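Local coordinates for protein diaminopimelate decarboxylase (Phaeodactylum tricornutum, PDB 7JPJ) that probably catalyses the pyridoxal 5'-phosphate-dependent decarboxylation of diaminopimelate to lysine, working as a dimer, at residues A[45-50]-A[253-258]; A[78-83]-A[97-102]; A[150-155]-A[164-169]. All blocks are in the same frame, centred on the assembly; numbering follows the deposited sequence.

Contact 1. Residues A[45-50]-A[253-258]; sequences LAFPNA and QKIGKP
Pro48 lays its ring against the bare backbone of Gly256, with Gln253 and Phe47 completing the join between the loop leading into strand 53-58 and helix 252-270. Pro48 CB comes within 3.5 Å of Gly256 C, while Pro48 CG rides 3.6 Å from Gly256 CA. A glycine at this point of the helix matters, because a beta carbon there would collide with Pro48 CD. Gln253 crosses the proline ring obliquely: its chain bends at chi2, and OE1 approaches Pro48 CG at 3.6 Å. The neighbouring amide nitrogen, Gln253 NE2, gives a 2.7 Å hydrogen bond to Ala46 O, bent to 145° at the hydrogen and entering from above the carbonyl plane, 46° out of it. Phe47 starts out away from the helix, yet its ring swings back, setting CE1 3.8 Å from Gly256 CA and, more loosely, CE2 4.5 Å from Ile255 CD1; the ring also packs on Met276 and Ile278 of strand 275-278. Within the loop, Asn49 ND2 bonds to Phe47 O at 3.2 Å. On the exposed flank, Lys257 CD lies 3.9 Å from Pro48 CB. Strands 53-58 and 275-278 pair to close the parallel barrel, so this is a seam between the approach to one and the helix before the other. It relies chiefly on shape, with a single amide-to-carbonyl bond spanning its exposed side.

Contact 2. Residues A[78-83]-A[97-102]; sequences VDASSG and ENISLS
Val78, Asp79 and Ala80 run parallel to Ile99, Ser100 and Leu101, the short strand axes approaching to 4.8 Å at 25°, and form neighbouring staves of the TIM barrel, joined through helix 83-91 in a beta-alpha-beta crossover. Four backbone bonds lace them together: Val78 N to Asn98 O, Ser100 N to Val78 O, Ala80 N to Ser100 O, and Ser102 N to Ala80 O. The face bearing Val78, Ala80, Ile99 and Leu101 is apolar, and Ala80 and Ile99 meet the crossover helix there. Val78 and Ile99 run alongside each other out from the sheet; Ile99 CG2, anti to its backbone N, comes 4.0 Å from Val78 CG1 and 3.9 Å from Ala80 CB. Leu101 reaches over to the other segment, placing CD1 3.7 Å from Ser82 C, at the start of the helix. Ser82 is the N-cap, its hydroxyl making weak bonds to Phe84 N and Glu85 N, and a stronger one to Asn405 O of the second subunit. The other face, that of Asp79 and Ser100, is polar and meets Arg56. Just beyond Ala80, the Ser81 side chain lies about 3 Å from that of Lys60, the predicted cofactor lysine. A water beside Ser81 has more acceptors around it than protons to give; it lies 3.0 Å from Asp79 OD1, 3.0 Å from Ser81 OG and 3.1 Å from Ser102 O.

Contact 3. Residues A[150-155]-A[164-169]; sequences VGSGGF and KTNVGG
The carboxamide of Asn166 is the flat group that meets Ser152, docking edge-on against that residue's backbone. Its oxygen is held in plane on both lone pairs: Ser152 N donates to Asn166 OD1 at 2.8 Å from the amide-nitrogen side, and Gly168 N donates to the same atom at 3.2 Å from the other side, closing an Asx turn. Asn166 ND2 adds a weak 3.4 Å bond to Ser152 O. Gly151 CA lies off the oxygen end of the amide, displaced to one side of its plane, where a beta carbon on Gly151 would run into Asn166 OD1. An alanine in place of Asn166 would probably leave the N-H groups of Ser152 and Gly168 without their shared acceptor and the two loop segments less firmly tied. Ser152 OG, anti to its carbonyl carbon (chi1 -63°), lies 3.3 Å from Val167 CG2. Val167 also touches His203, and its side chain is about 7 Å from the bound d-lysine. Both segments belong to the long excursion between strands 141-147 and 176-177. Asn147 ND2, at the end of the first strand, bonds to Gly169 O, while Thr165 OG1 makes a weak bond to Glu371 O of the second subunit.

The three contacts share the pyridoxal-binding barrel but sample different depths of it. Contact 2 is core: almost wholly buried, it joins two neighbouring strands by a regular ladder of backbone bonds, with an apolar face toward a helix and a polar one opposite. Contacts 1 and 3 are only partly buried, and neither pairs strands. Contact 1 fits a loop to a helix mainly by shape, whereas 150-155 and 164-169 bind loop to loop through one polar side chain. No element is common to any two, and their centres lie 23 to 24 Å apart. Contacts 2 and 3 touch the second subunit and lie nearer the predicted cofactor lysine; contact 1 does neither.

Contact 1. Residues A[45-50]-A[253-258]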
ATOM      1  N   LEU A  45      15.445  -5.140 -26.100  1.00 18.55           N
ATOM      2  CA  LEU A  45      16.406  -4.594 -27.051  1.00 18.65           C
ATOM      3  C   LEU A  45      16.231  -5.162 -28.453  1.00 19.25           C
ATOM      4  O   LEU A  45      16.800  -4.610 -29.402  1.00 19.37           O
ATOM      5  CB  LEU A  45      17.832  -4.852 -26.563  1.00 18.63           C
ATOM      6  CG  LEU A  45      18.270  -4.036 -25.348  1.00 18.13           C
ATOM      7  CD1 LEU A  45      19.477  -4.675 -24.679  1.00 18.26           C
ATOM      8  CD2 LEU A  45      18.565  -2.603 -25.745  1.00 17.90           C
ATOM      9  N   ALA A  46      15.464  -6.244 -28.605  1.00 19.32           N
ATOM     10  CA  ALA A  46      15.161  -6.834 -29.900  1.00 19.85           C
ATOM     11  C   ALA A  46      13.807  -6.385 -30.441  1.00 20.16           C
ATOM     12  O   ALA A  46      13.273  -7.016 -31.360  1.00 20.62           O
ATOM     13  CB  ALA A  46      15.217  -8.358 -29.805  1.00 20.15           C
ATOM     14  N   PHE A  47      13.244  -5.316 -29.885  1.00 21.62           N
ATOM     15  CA  PHE A  47      11.949  -4.823 -30.330  1.00 21.87           C
ATOM     16  C   PHE A  47      12.044  -4.341 -31.775  1.00 22.06           C
ATOM     17  O   PHE A  47      12.982  -3.607 -32.118  1.00 21.81           O
ATOM     18  CB  PHE A  47      11.479  -3.686 -29.421  1.00 21.46           C
ATOM     19  CG  PHE A  47      10.006  -3.402 -29.505  1.00 21.72           C
ATOM     20  CD1 PHE A  47       9.504  -2.558 -30.484  1.00 21.71           C
ATOM     21  CD2 PHE A  47       9.125  -3.965 -28.596  1.00 21.36           C
ATOM     22  CE1 PHE A  47       8.149  -2.291 -30.562  1.00 21.59           C
ATOM     23  CE2 PHE A  47       7.769  -3.700 -28.666  1.00 20.63           C
ATOM     24  CZ  PHE A  47       7.281  -2.861 -29.651  1.00 20.89           C
ATOM     25  N   PRO A  48      11.113  -4.730 -32.644  1.00 22.49           N
ATOM     26  CA  PRO A  48      11.174  -4.280 -34.042  1.00 22.63           C
ATOM     27  C   PRO A  48      11.043  -2.765 -34.146  1.00 22.45           C
ATOM     28  O   PRO A  48      10.114  -2.165 -33.600  1.00 22.33           O
ATOM     29  CB  PRO A  48       9.987  -4.998 -34.696  1.00 22.85           C
ATOM     30  CG  PRO A  48       9.693  -6.155 -33.791  1.00 22.79           C
ATOM     31  CD  PRO A  48      10.013  -5.679 -32.413  1.00 22.55           C
ATOM     32  N   ASN A  49      11.989  -2.149 -34.852  1.00 20.49           N
ATOM     33  CA  ASN A  49      12.001  -0.705 -35.043  1.00 21.08           C
ATOM     34  C   ASN A  49      12.388  -0.390 -36.480  1.00 22.17           C
ATOM     35  O   ASN A  49      13.084  -1.169 -37.136  1.00 22.71           O
ATOM     36  CB  ASN A  49      12.964  -0.005 -34.071  1.00 21.08           C
ATOM     37  CG  ASN A  49      14.408  -0.395 -34.293  1.00 21.39           C
ATOM     38  OD1 ASN A  49      15.203   0.399 -34.792  1.00 21.78           O
ATOM     39  ND2 ASN A  49      14.759  -1.618 -33.913  1.00 21.02           N
ATOM     40  N   ALA A  50      11.931   0.764 -36.963  1.00 20.51           N
ATOM     41  CA  ALA A  50      12.191   1.162 -38.340  1.00 21.79           C
ATOM     42  C   ALA A  50      13.476   1.974 -38.471  1.00 22.06           C
ATOM     43  O   ALA A  50      14.322   1.666 -39.317  1.00 23.25           O
ATOM     44  CB  ALA A  50      11.005   1.957 -38.892  1.00 22.00           C
ATOM     45  N   GLN A 253       7.822  -9.374 -30.751  1.00 22.05           N
ATOM     46  CA  GLN A 253       8.083  -9.473 -32.182  1.00 22.97           C
ATOM     47  C   GLN A 253       6.795  -9.370 -32.989  1.00 24.37           C
ATOM     48  O   GLN A 253       6.788  -8.796 -34.085  1.00 25.28           O
ATOM     49  CB  GLN A 253       8.812 -10.779 -32.495  1.00 23.94           C
ATOM     50  CG  GLN A 253      10.166 -10.913 -31.819  1.00 23.77           C
ATOM     51  CD  GLN A 253      11.153  -9.856 -32.276  1.00 23.47           C
ATOM     52  OE1 GLN A 253      11.121  -9.410 -33.426  1.00 23.94           O
ATOM     53  NE2 GLN A 253      12.041  -9.449 -31.376  1.00 22.81           N
ATOM     54  N   LYS A 254       5.693  -9.909 -32.464  1.00 24.28           N
ATOM     55  CA  LYS A 254       4.441  -9.914 -33.215  1.00 25.53           C
ATOM     56  C   LYS A 254       3.774  -8.545 -33.217  1.00 25.90           C
ATOM     57  O   LYS A 254       3.235  -8.121 -34.245  1.00 26.98           O
ATOM     58  CB  LYS A 254       3.494 -10.974 -32.649  1.00 24.66           C
ATOM     59  CG  LYS A 254       3.894 -12.387 -33.014  1.00 24.94           C
ATOM     60  CD  LYS A 254       2.984 -13.424 -32.384  1.00 25.08           C
ATOM     61  CE  LYS A 254       3.341 -14.815 -32.889  1.00 26.99           C
ATOM     62  NZ  LYS A 254       4.819 -15.009 -32.910  1.00 26.87           N
ATOM     63  N   ILE A 255       3.786  -7.842 -32.082  1.00 27.42           N
ATOM     64  CA  ILE A 255       3.194  -6.508 -32.046  1.00 27.57           C
ATOM     65  C   ILE A 255       4.173  -5.437 -32.504  1.00 27.82           C
ATOM     66  O   ILE A 255       3.754  -4.319 -32.825  1.00 28.16           O
ATOM     67  CB  ILE A 255       2.676  -6.158 -30.641  1.00 25.78           C
ATOM     68  CG1 ILE A 255       3.845  -5.939 -29.681  1.00 24.85           C
ATOM     69  CG2 ILE A 255       1.740  -7.246 -30.127  1.00 24.52           C
ATOM     70  CD1 ILE A 255       3.508  -5.068 -28.497  1.00 23.43           C
ATOM     71  N   GLY A 256       5.464  -5.752 -32.553  1.00 24.76           N
ATOM     72  CA  GLY A 256       6.472  -4.779 -32.917  1.00 24.14           C
ATOM     73  C   GLY A 256       6.527  -4.451 -34.396  1.00 25.29           C
ATOM     74  O   GLY A 256       6.755  -3.297 -34.764  1.00 25.13           O
ATOM     75  N   LYS A 257       6.328  -5.449 -35.255  1.00 25.41           N
ATOM     76  CA  LYS A 257       6.439  -5.240 -36.697  1.00 26.24           C
ATOM     77  C   LYS A 257       5.339  -4.320 -37.232  1.00 27.05           C
ATOM     78  O   LYS A 257       5.640  -3.431 -38.040  1.00 27.08           O
ATOM     79  CB  LYS A 257       6.439  -6.582 -37.438  1.00 27.08           C
ATOM     80  CG  LYS A 257       7.511  -6.689 -38.521  1.00 27.23           C
ATOM     81  CD  LYS A 257       8.898  -6.909 -37.915  1.00 26.12           C
ATOM     82  CE  LYS A 257      10.004  -6.344 -38.803  1.00 25.38           C
ATOM     83  NZ  LYS A 257      11.336  -6.392 -38.134  1.00 23.94           N
ATOM     84  N   PRO A 258       4.068  -4.485 -36.836  1.00 26.77           N
ATOM     85  CA  PRO A 258       3.062  -3.487 -37.244  1.00 26.40           C
ATOM     86  C   PRO A 258       3.342  -2.097 -36.698  1.00 25.74           C
ATOM     87  O   PRO A 258       2.995  -1.101 -37.348  1.00 25.60           O
ATOM     88  CB  PRO A 258       1.752  -4.061 -36.684  1.00 25.66           C
ATOM     89  CG  PRO A 258       2.004  -5.512 -36.550  1.00 26.14           C
ATOM     90  CD  PRO A 258       3.437  -5.629 -36.153  1.00 26.77           C
TER

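Contact 2. Residues A[78-83]-A[97-102]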
ATOM      1  N   VAL A  78      16.573   5.056 -18.595  1.00 18.39           N
ATOM      2  CA  VAL A  78      15.709   5.128 -17.422  1.00 17.92           C
ATOM      3  C   VAL A  78      14.582   6.117 -17.691  1.00 18.05           C
ATOM      4  O   VAL A  78      14.822   7.215 -18.206  1.00 18.62           O
ATOM      5  CB  VAL A  78      16.502   5.531 -16.164  1.00 17.97           C
ATOM      6  CG1 VAL A  78      15.597   6.194 -15.136  1.00 17.75           C
ATOM      7  CG2 VAL A  78      17.192   4.321 -15.562  1.00 17.70           C
ATOM      8  N   ASP A  79      13.352   5.721 -17.348  1.00 19.35           N
ATOM      9  CA  ASP A  79      12.186   6.601 -17.346  1.00 19.89           C
ATOM     10  C   ASP A  79      11.781   6.849 -15.895  1.00 19.21           C
ATOM     11  O   ASP A  79      11.335   5.927 -15.203  1.00 18.26           O
ATOM     12  CB  ASP A  79      11.035   5.988 -18.143  1.00 20.05           C
ATOM     13  CG  ASP A  79       9.669   6.501 -17.700  1.00 20.14           C
ATOM     14  OD1 ASP A  79       9.487   7.738 -17.574  1.00 20.57           O
ATOM     15  OD2 ASP A  79       8.769   5.659 -17.480  1.00 19.57           O
ATOM     16  N   ALA A  80      11.924   8.094 -15.444  1.00 19.56           N
ATOM     17  CA  ALA A  80      11.706   8.451 -14.049  1.00 18.65           C
ATOM     18  C   ALA A  80      10.329   9.074 -13.858  1.00 19.51           C
ATOM     19  O   ALA A  80       9.845   9.815 -14.719  1.00 20.69           O
ATOM     20  CB  ALA A  80      12.787   9.417 -13.564  1.00 18.29           C
ATOM     21  N   SER A  81       9.708   8.776 -12.715  1.00 19.53           N
ATOM     22  CA  SER A  81       8.360   9.233 -12.411  1.00 20.19           C
ATOM     23  C   SER A  81       8.324  10.467 -11.519  1.00 20.50           C
ATOM     24  O   SER A  81       7.238  11.008 -11.287  1.00 21.28           O
ATOM     25  CB  SER A  81       7.566   8.111 -11.737  1.00 18.84           C
ATOM     26  OG  SER A  81       7.309   7.061 -12.645  1.00 19.12           O
ATOM     27  N   SER A  82       9.467  10.908 -11.002  1.00 19.38           N
ATOM     28  CA  SER A  82       9.516  12.096 -10.164  1.00 19.49           C
ATOM     29  C   SER A  82      10.956  12.573 -10.094  1.00 19.14           C
ATOM     30  O   SER A  82      11.886  11.846 -10.455  1.00 19.03           O
ATOM     31  CB  SER A  82       8.972  11.827  -8.754  1.00 18.44           C
ATOM     32  OG  SER A  82       9.798  10.917  -8.046  1.00 18.03           O
ATOM     33  N   GLY A  83      11.128  13.809  -9.624  1.00 18.21           N
ATOM     34  CA  GLY A  83      12.466  14.332  -9.424  1.00 18.71           C
ATOM     35  C   GLY A  83      13.288  13.515  -8.453  1.00 18.37           C
ATOM     36  O   GLY A  83      14.521  13.553  -8.509  1.00 18.70           O
ATOM     37  N   GLU A  97      21.752  12.203 -19.122  1.00 21.64           N
ATOM     38  CA  GLU A  97      21.181  12.153 -20.464  1.00 22.44           C
ATOM     39  C   GLU A  97      20.388  10.877 -20.719  1.00 22.58           C
ATOM     40  O   GLU A  97      19.553  10.852 -21.630  1.00 23.15           O
ATOM     41  CB  GLU A  97      22.281  12.286 -21.523  1.00 23.00           C
ATOM     42  CG  GLU A  97      23.434  13.206 -21.148  1.00 23.52           C
ATOM     43  CD  GLU A  97      24.425  12.553 -20.196  1.00 23.20           C
ATOM     44  OE1 GLU A  97      24.671  13.128 -19.109  1.00 23.70           O
ATOM     45  OE2 GLU A  97      24.943  11.463 -20.530  1.00 22.64           O
ATOM     46  N   ASN A  98      20.633   9.819 -19.949  1.00 20.69           N
ATOM     47  CA  ASN A  98      19.901   8.570 -20.102  1.00 20.96           C
ATOM     48  C   ASN A  98      18.589   8.559 -19.330  1.00 20.89           C
ATOM     49  O   ASN A  98      17.881   7.546 -19.359  1.00 21.09           O
ATOM     50  CB  ASN A  98      20.764   7.385 -19.657  1.00 20.36           C
ATOM     51  CG  ASN A  98      21.957   7.154 -20.565  1.00 20.86           C
ATOM     52  OD1 ASN A  98      22.394   8.055 -21.283  1.00 21.25           O
ATOM     53  ND2 ASN A  98      22.487   5.937 -20.540  1.00 20.66           N
ATOM     54  N   ILE A  99      18.248   9.648 -18.649  1.00 19.65           N
ATOM     55  CA  ILE A  99      17.032   9.738 -17.852  1.00 19.11           C
ATOM     56  C   ILE A  99      16.063  10.682 -18.547  1.00 19.51           C
ATOM     57  O   ILE A  99      16.459  11.762 -19.003  1.00 20.32           O
ATOM     58  CB  ILE A  99      17.330  10.218 -16.420  1.00 19.04           C
ATOM     59  CG1 ILE A  99      18.458   9.389 -15.801  1.00 18.86           C
ATOM     60  CG2 ILE A  99      16.075  10.147 -15.563  1.00 18.45           C
ATOM     61  CD1 ILE A  99      18.881   9.864 -14.426  1.00 18.92           C
ATOM     62  N   SER A 100      14.801  10.273 -18.634  1.00 19.82           N
ATOM     63  CA  SER A 100      13.712  11.142 -19.052  1.00 20.18           C
ATOM     64  C   SER A 100      12.699  11.229 -17.918  1.00 20.17           C
ATOM     65  O   SER A 100      12.433  10.235 -17.236  1.00 20.07           O
ATOM     66  CB  SER A 100      13.043  10.636 -20.337  1.00 20.37           C
ATOM     67  OG  SER A 100      12.254   9.488 -20.089  1.00 20.44           O
ATOM     68  N   LEU A 101      12.139  12.420 -17.713  1.00 20.58           N
ATOM     69  CA  LEU A 101      11.258  12.693 -16.579  1.00 20.60           C
ATOM     70  C   LEU A 101       9.832  12.912 -17.074  1.00 20.93           C
ATOM     71  O   LEU A 101       9.552  13.889 -17.778  1.00 20.97           O
ATOM     72  CB  LEU A 101      11.751  13.906 -15.792  1.00 20.47           C
ATOM     73  CG  LEU A 101      10.818  14.465 -14.717  1.00 20.74           C
ATOM     74  CD1 LEU A 101      10.519  13.419 -13.651  1.00 20.40           C
ATOM     75  CD2 LEU A 101      11.413  15.716 -14.093  1.00 20.63           C
ATOM     76  N   SER A 102       8.936  12.001 -16.700  1.00 21.52           N
ATOM     77  CA  SER A 102       7.502  12.131 -16.940  1.00 21.63           C
ATOM     78  C   SER A 102       6.807  11.973 -15.595  1.00 22.18           C
ATOM     79  O   SER A 102       6.729  10.862 -15.061  1.00 22.04           O
ATOM     80  CB  SER A 102       7.003  11.090 -17.942  1.00 20.98           C
ATOM     81  OG  SER A 102       7.977  10.823 -18.937  1.00 20.97           O
TER
HETATM   82  O   HOH W   1       7.209   7.821 -15.575  1.00 18.63           O

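Contact 3. Residues A[150-155]-A[164-169]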
ATOM      1  N   VAL A 150      -8.088   8.851 -26.102  1.00 42.55           N
ATOM      2  CA  VAL A 150      -8.560   7.483 -25.951  1.00 44.65           C
ATOM      3  C   VAL A 150      -7.586   6.759 -25.033  1.00 42.22           C
ATOM      4  O   VAL A 150      -6.421   7.146 -24.909  1.00 39.34           O
ATOM      5  CB  VAL A 150      -8.698   6.782 -27.324  1.00 47.45           C
ATOM      6  CG1 VAL A 150      -7.328   6.492 -27.923  1.00 45.60           C
ATOM      7  CG2 VAL A 150      -9.535   5.519 -27.210  1.00 50.65           C
ATOM      8  N   GLY A 151      -8.076   5.716 -24.368  1.00 43.65           N
ATOM      9  CA  GLY A 151      -7.246   4.980 -23.438  1.00 41.78           C
ATOM     10  C   GLY A 151      -7.156   3.504 -23.758  1.00 43.78           C
ATOM     11  O   GLY A 151      -7.173   3.111 -24.927  1.00 45.63           O
ATOM     12  N   SER A 152      -6.987   2.691 -22.728  1.00 43.68           N
ATOM     13  CA  SER A 152      -6.886   1.225 -22.899  1.00 45.77           C
ATOM     14  C   SER A 152      -8.285   0.623 -23.042  1.00 49.98           C
ATOM     15  O   SER A 152      -9.034   0.646 -22.063  1.00 51.10           O
ATOM     16  CB  SER A 152      -6.148   0.672 -21.725  1.00 44.45           C
ATOM     17  OG  SER A 152      -4.826   1.174 -21.687  1.00 40.81           O
ATOM     18  N   GLY A 153      -8.633   0.136 -24.231  1.00 52.62           N
ATOM     19  CA  GLY A 153      -9.974  -0.437 -24.478  1.00 57.11           C
ATOM     20  C   GLY A 153     -10.689   0.188 -25.661  1.00 58.98           C
ATOM     21  O   GLY A 153     -11.746  -0.335 -26.016  1.00 62.65           O
ATOM     22  N   GLY A 154     -10.134   1.244 -26.252  1.00 64.78           N
ATOM     23  CA  GLY A 154     -10.832   1.973 -27.326  1.00 67.48           C
ATOM     24  C   GLY A 154     -11.902   2.840 -26.695  1.00 68.84           C
ATOM     25  O   GLY A 154     -11.617   3.452 -25.647  1.00 67.57           O
ATOM     26  N   PHE A 155     -13.099   2.873 -27.290  1.00 80.02           N
ATOM     27  CA  PHE A 155     -14.232   3.633 -26.697  1.00 81.17           C
ATOM     28  C   PHE A 155     -15.144   2.654 -25.957  1.00 82.21           C
ATOM     29  O   PHE A 155     -16.366   2.746 -26.151  1.00 84.54           O
ATOM     30  CB  PHE A 155     -15.008   4.376 -27.786  1.00 82.84           C
ATOM     31  CG  PHE A 155     -15.307   5.818 -27.466  1.00 83.75           C
ATOM     32  CD1 PHE A 155     -14.309   6.666 -27.013  1.00 82.42           C
ATOM     33  CD2 PHE A 155     -16.585   6.329 -27.618  1.00 85.87           C
ATOM     34  CE1 PHE A 155     -14.584   7.993 -26.722  1.00 82.97           C
ATOM     35  CE2 PHE A 155     -16.861   7.654 -27.322  1.00 86.64           C
ATOM     36  CZ  PHE A 155     -15.859   8.485 -26.878  1.00 84.96           C
ATOM     37  N   LYS A 164     -14.090   5.027 -15.708  1.00 52.18           N
ATOM     38  CA  LYS A 164     -13.149   4.219 -14.948  1.00 50.43           C
ATOM     39  C   LYS A 164     -11.737   4.776 -15.098  1.00 46.27           C
ATOM     40  O   LYS A 164     -11.440   5.541 -16.020  1.00 45.02           O
ATOM     41  CB  LYS A 164     -13.189   2.752 -15.400  1.00 52.76           C
ATOM     42  CG  LYS A 164     -14.516   2.048 -15.131  1.00 57.25           C
ATOM     43  CD  LYS A 164     -14.610   1.559 -13.688  1.00 57.73           C
ATOM     44  CE  LYS A 164     -14.691   0.036 -13.611  1.00 60.45           C
ATOM     45  NZ  LYS A 164     -15.310  -0.440 -12.337  1.00 62.66           N
ATOM     46  N   THR A 165     -10.868   4.384 -14.168  1.00 30.35           N
ATOM     47  CA  THR A 165      -9.480   4.827 -14.204  1.00 28.89           C
ATOM     48  C   THR A 165      -8.788   4.301 -15.455  1.00 29.35           C
ATOM     49  O   THR A 165      -9.028   3.172 -15.889  1.00 30.04           O
ATOM     50  CB  THR A 165      -8.735   4.350 -12.959  1.00 27.60           C
ATOM     51  OG1 THR A 165      -8.878   2.931 -12.827  1.00 27.91           O
ATOM     52  CG2 THR A 165      -9.284   5.025 -11.718  1.00 27.76           C
ATOM     53  N   ASN A 166      -7.915   5.123 -16.029  1.00 27.87           N
ATOM     54  CA  ASN A 166      -7.302   4.786 -17.304  1.00 28.86           C
ATOM     55  C   ASN A 166      -6.015   5.578 -17.474  1.00 28.61           C
ATOM     56  O   ASN A 166      -5.834   6.644 -16.882  1.00 28.04           O
ATOM     57  CB  ASN A 166      -8.258   5.062 -18.469  1.00 30.35           C
ATOM     58  CG  ASN A 166      -8.079   4.089 -19.613  1.00 31.08           C
ATOM     59  OD1 ASN A 166      -7.131   4.198 -20.392  1.00 31.31           O
ATOM     60  ND2 ASN A 166      -8.989   3.127 -19.720  1.00 31.40           N
ATOM     61  N   VAL A 167      -5.117   5.029 -18.301  1.00 27.44           N
ATOM     62  CA  VAL A 167      -3.883   5.723 -18.662  1.00 27.27           C
ATOM     63  C   VAL A 167      -4.107   6.803 -19.705  1.00 28.60           C
ATOM     64  O   VAL A 167      -3.206   7.619 -19.943  1.00 28.59           O
ATOM     65  CB  VAL A 167      -2.824   4.736 -19.191  1.00 27.12           C
ATOM     66  CG1 VAL A 167      -2.285   3.869 -18.063  1.00 25.30           C
ATOM     67  CG2 VAL A 167      -3.411   3.871 -20.301  1.00 28.06           C
ATOM     68  N   GLY A 168      -5.278   6.830 -20.336  1.00 26.34           N
ATOM     69  CA  GLY A 168      -5.602   7.848 -21.316  1.00 26.82           C
ATOM     70  C   GLY A 168      -7.101   7.967 -21.464  1.00 28.43           C
ATOM     71  O   GLY A 168      -7.868   7.175 -20.912  1.00 29.23           O
ATOM     72  N   GLY A 169      -7.513   8.975 -22.224  1.00 29.22           N
ATOM     73  CA  GLY A 169      -8.913   9.205 -22.479  1.00 29.71           C
ATOM     74  C   GLY A 169      -9.480  10.313 -21.616  1.00 29.39           C
ATOM     75  O   GLY A 169      -8.756  10.981 -20.869  1.00 28.60           O
TER